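PDB 2EEN: CYTH domain-containing protein from Pyrococcus horikoshii, which is of unknown function but, as a member of the CYTH family, probably binds a triphosphate-bearing substrate inside its antiparallel beta tunnel. Local coordinates for residues P69-K74 against K141-I146. Residues are numbered along the deposited sequence; the frame is centred on the assembly and turned at random.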
ATOM      1  N   PRO A  69       9.124 -14.131   5.866  1.00 18.62           N
ATOM      2  CA  PRO A  69      10.339 -14.864   6.232  1.00 20.73           C
ATOM      3  C   PRO A  69      10.655 -15.956   5.218  1.00 22.13           C
ATOM      4  O   PRO A  69       9.750 -16.495   4.571  1.00 21.97           O
ATOM      5  CB  PRO A  69       9.987 -15.465   7.594  1.00 20.66           C
ATOM      6  CG  PRO A  69       8.905 -14.564   8.124  1.00 24.51           C
ATOM      7  CD  PRO A  69       8.082 -14.288   6.892  1.00 20.02           C
ATOM      8  N   LYS A  70      11.936 -16.272   5.070  1.00 22.83           N
ATOM      9  CA  LYS A  70      12.331 -17.342   4.163  1.00 24.68           C
ATOM     10  C   LYS A  70      11.750 -18.620   4.753  1.00 25.46           C
ATOM     11  O   LYS A  70      11.790 -18.825   5.969  1.00 27.94           O
ATOM     12  CB  LYS A  70      13.859 -17.449   4.077  1.00 24.74           C
ATOM     13  CG  LYS A  70      14.527 -16.299   3.324  1.00 26.23           C
ATOM     14  CD  LYS A  70      16.038 -16.492   3.209  1.00 29.85           C
ATOM     15  CE  LYS A  70      16.719 -16.459   4.572  1.00 30.95           C
ATOM     16  NZ  LYS A  70      16.475 -15.174   5.287  1.00 33.62           N
ATOM     17  N   ILE A  71      11.193 -19.475   3.903  1.00 25.03           N
ATOM     18  CA  ILE A  71      10.608 -20.719   4.387  1.00 27.08           C
ATOM     19  C   ILE A  71      11.406 -21.934   3.940  1.00 28.24           C
ATOM     20  O   ILE A  71      11.079 -23.066   4.296  1.00 28.75           O
ATOM     21  CB  ILE A  71       9.163 -20.881   3.901  1.00 28.98           C
ATOM     22  CG1 ILE A  71       9.121 -20.866   2.372  1.00 29.81           C
ATOM     23  CG2 ILE A  71       8.296 -19.773   4.479  1.00 31.52           C
ATOM     24  CD1 ILE A  71       7.750 -21.158   1.801  1.00 31.59           C
ATOM     25  N   ASP A  72      12.464 -21.690   3.176  1.00 28.32           N
ATOM     26  CA  ASP A  72      13.304 -22.765   2.657  1.00 31.52           C
ATOM     27  C   ASP A  72      14.775 -22.531   3.002  1.00 32.66           C
ATOM     28  O   ASP A  72      15.294 -21.428   2.838  1.00 33.42           O
ATOM     29  CB  ASP A  72      13.123 -22.853   1.137  1.00 32.00           C
ATOM     30  CG  ASP A  72      13.952 -23.953   0.512  1.00 34.93           C
ATOM     31  OD1 ASP A  72      13.810 -25.121   0.934  1.00 35.95           O
ATOM     32  OD2 ASP A  72      14.740 -23.649  -0.406  1.00 32.76           O
ATOM     33  N   GLU A  73      15.446 -23.578   3.473  1.00 33.65           N
ATOM     34  CA  GLU A  73      16.852 -23.480   3.855  1.00 33.44           C
ATOM     35  C   GLU A  73      17.779 -23.443   2.644  1.00 31.98           C
ATOM     36  O   GLU A  73      18.903 -22.946   2.730  1.00 32.80           O
ATOM     37  CB  GLU A  73      17.248 -24.670   4.740  1.00 36.19           C
ATOM     38  CG  GLU A  73      16.094 -25.307   5.496  1.00 40.12           C
ATOM     39  CD  GLU A  73      15.116 -26.025   4.580  1.00 42.52           C
ATOM     40  OE1 GLU A  73      15.532 -26.990   3.904  1.00 46.01           O
ATOM     41  OE2 GLU A  73      13.933 -25.624   4.532  1.00 44.68           O
ATOM     42  N   LYS A  74      17.302 -23.968   1.521  1.00 30.75           N
ATOM     43  CA  LYS A  74      18.098 -24.027   0.300  1.00 29.87           C
ATOM     44  C   LYS A  74      17.850 -22.904  -0.700  1.00 29.55           C
ATOM     45  O   LYS A  74      18.453 -22.895  -1.774  1.00 30.35           O
ATOM     46  CB  LYS A  74      17.878 -25.366  -0.406  1.00 32.80           C
ATOM     47  CG  LYS A  74      18.648 -26.540   0.185  1.00 35.20           C
ATOM     48  CD  LYS A  74      18.065 -27.011   1.501  1.00 37.62           C
ATOM     49  CE  LYS A  74      18.671 -28.346   1.904  1.00 38.16           C
ATOM     50  NZ  LYS A  74      20.160 -28.302   1.888  1.00 39.62           N
ATOM     51  N   LYS A 141       2.932 -23.849  -6.969  1.00 30.04           N
ATOM     52  CA  LYS A 141       1.687 -23.671  -6.237  1.00 32.23           C
ATOM     53  C   LYS A 141       1.794 -24.003  -4.753  1.00 31.96           C
ATOM     54  O   LYS A 141       1.396 -23.205  -3.907  1.00 32.44           O
ATOM     55  CB  LYS A 141       0.579 -24.511  -6.877  1.00 34.83           C
ATOM     56  CG  LYS A 141      -0.798 -24.260  -6.286  1.00 36.90           C
ATOM     57  CD  LYS A 141      -1.875 -25.012  -7.047  1.00 38.14           C
ATOM     58  CE  LYS A 141      -3.254 -24.688  -6.500  1.00 38.87           C
ATOM     59  NZ  LYS A 141      -4.324 -25.383  -7.265  1.00 40.43           N
ATOM     60  N   GLU A 142       2.343 -25.172  -4.438  1.00 31.80           N
ATOM     61  CA  GLU A 142       2.462 -25.593  -3.049  1.00 31.37           C
ATOM     62  C   GLU A 142       3.859 -25.471  -2.453  1.00 30.44           C
ATOM     63  O   GLU A 142       4.865 -25.557  -3.152  1.00 29.53           O
ATOM     64  CB  GLU A 142       1.975 -27.034  -2.902  1.00 32.88           C
ATOM     65  CG  GLU A 142       0.504 -27.221  -3.231  1.00 37.27           C
ATOM     66  CD  GLU A 142      -0.383 -26.264  -2.459  1.00 38.97           C
ATOM     67  OE1 GLU A 142      -0.046 -25.948  -1.297  1.00 40.79           O
ATOM     68  OE2 GLU A 142      -1.420 -25.835  -3.007  1.00 41.52           O
ATOM     69  N   LYS A 143       3.900 -25.273  -1.141  1.00 29.14           N
ATOM     70  CA  LYS A 143       5.152 -25.142  -0.418  1.00 28.55           C
ATOM     71  C   LYS A 143       6.009 -26.394  -0.591  1.00 26.84           C
ATOM     72  O   LYS A 143       7.232 -26.308  -0.682  1.00 25.29           O
ATOM     73  CB  LYS A 143       4.865 -24.903   1.067  1.00 30.44           C
ATOM     74  CG  LYS A 143       6.100 -24.747   1.929  1.00 33.96           C
ATOM     75  CD  LYS A 143       5.741 -24.481   3.390  1.00 36.97           C
ATOM     76  CE  LYS A 143       4.923 -23.205   3.550  1.00 38.66           C
ATOM     77  NZ  LYS A 143       4.656 -22.876   4.982  1.00 38.53           N
ATOM     78  N   ASP A 144       5.367 -27.558  -0.646  1.00 26.73           N
ATOM     79  CA  ASP A 144       6.108 -28.811  -0.754  1.00 27.39           C
ATOM     80  C   ASP A 144       6.674 -29.038  -2.156  1.00 27.41           C
ATOM     81  O   ASP A 144       7.408 -29.984  -2.414  1.00 28.59           O
ATOM     82  CB  ASP A 144       5.176 -29.965  -0.369  1.00 28.14           C
ATOM     83  CG  ASP A 144       5.253 -30.190   1.137  1.00 29.35           C
ATOM     84  OD1 ASP A 144       6.366 -30.366   1.636  1.00 29.93           O
ATOM     85  OD2 ASP A 144       4.212 -30.183   1.789  1.00 30.67           O
ATOM     86  N   GLU A 145       6.262 -28.156  -3.092  1.00 27.49           N
ATOM     87  CA  GLU A 145       6.827 -28.218  -4.431  1.00 27.71           C
ATOM     88  C   GLU A 145       8.108 -27.381  -4.546  1.00 25.94           C
ATOM     89  O   GLU A 145       8.810 -27.420  -5.540  1.00 23.48           O
ATOM     90  CB  GLU A 145       5.774 -27.708  -5.414  1.00 29.30           C
ATOM     91  CG  GLU A 145       4.504 -28.557  -5.394  1.00 32.42           C
ATOM     92  CD  GLU A 145       3.511 -28.002  -6.392  1.00 34.69           C
ATOM     93  OE1 GLU A 145       3.220 -26.816  -6.334  1.00 35.21           O
ATOM     94  OE2 GLU A 145       3.008 -28.774  -7.209  1.00 37.59           O
ATOM     95  N   ILE A 146       8.389 -26.583  -3.491  1.00 23.65           N
ATOM     96  CA  ILE A 146       9.570 -25.712  -3.532  1.00 23.84           C
ATOM     97  C   ILE A 146      10.884 -26.501  -3.639  1.00 25.21           C
ATOM     98  O   ILE A 146      11.770 -26.195  -4.427  1.00 24.15           O
ATOM     99  CB  ILE A 146       9.584 -24.870  -2.256  1.00 23.03           C
ATOM    100  CG1 ILE A 146       8.452 -23.839  -2.287  1.00 23.32           C
ATOM    101  CG2 ILE A 146      10.917 -24.106  -2.142  1.00 25.16           C
ATOM    102  CD1 ILE A 146       8.411 -22.994  -1.014  1.00 20.40           C
TER
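A chi1 of 59° in Ile71 and extended chi2 torsions in both Ile71 and Ile146 bring the delta methyls of these two isoleucines together. Ile71 wedges CG1 between its own N and C before CD1 reaches outward; Ile146 instead turns CG1 away from its carbonyl, again with CD1 at full reach. The two side chains cross at about a right angle, with CD1 of Ile71 only 3.4 Å from CD1 of Ile146, tighter than an ordinary methyl contact. Lys143 joins from the same turn by its aliphatic part: CG of Lys143 is 4.0 Å and CE of Lys143 3.9 Å from CD1 of Ile71, as a bend at chi3 (-60°) folds CE back onto that methyl, the lysine chain passing at a slant. Tyr2 touches both Ile71 and Lys143. The shorter branch of Ile146 serves Asp72, its CG2 lying 4.0 Å from Asp72 CG and close to CB as well. Asp72 is buried; its OD2 is hydrogen-bonded to Ser75 OG, and its side chain also touches Val150 of helix 146-160. Across the contact, therefore, cohesion comes from apolar packing. In the turn itself, Glu142 N donates a nearly straight bond to Glu145 OE1 (2.7 Å, 178°), reaching it from above the carboxylate plane. Here the loop leaving strand 59-70 rests on the turn that leads into helix 146-160, whose first residue, Ile146, meets both Ile71 and Asp72, an example of packing outside the strands of the CYTH, or triphosphate tunnel, fold.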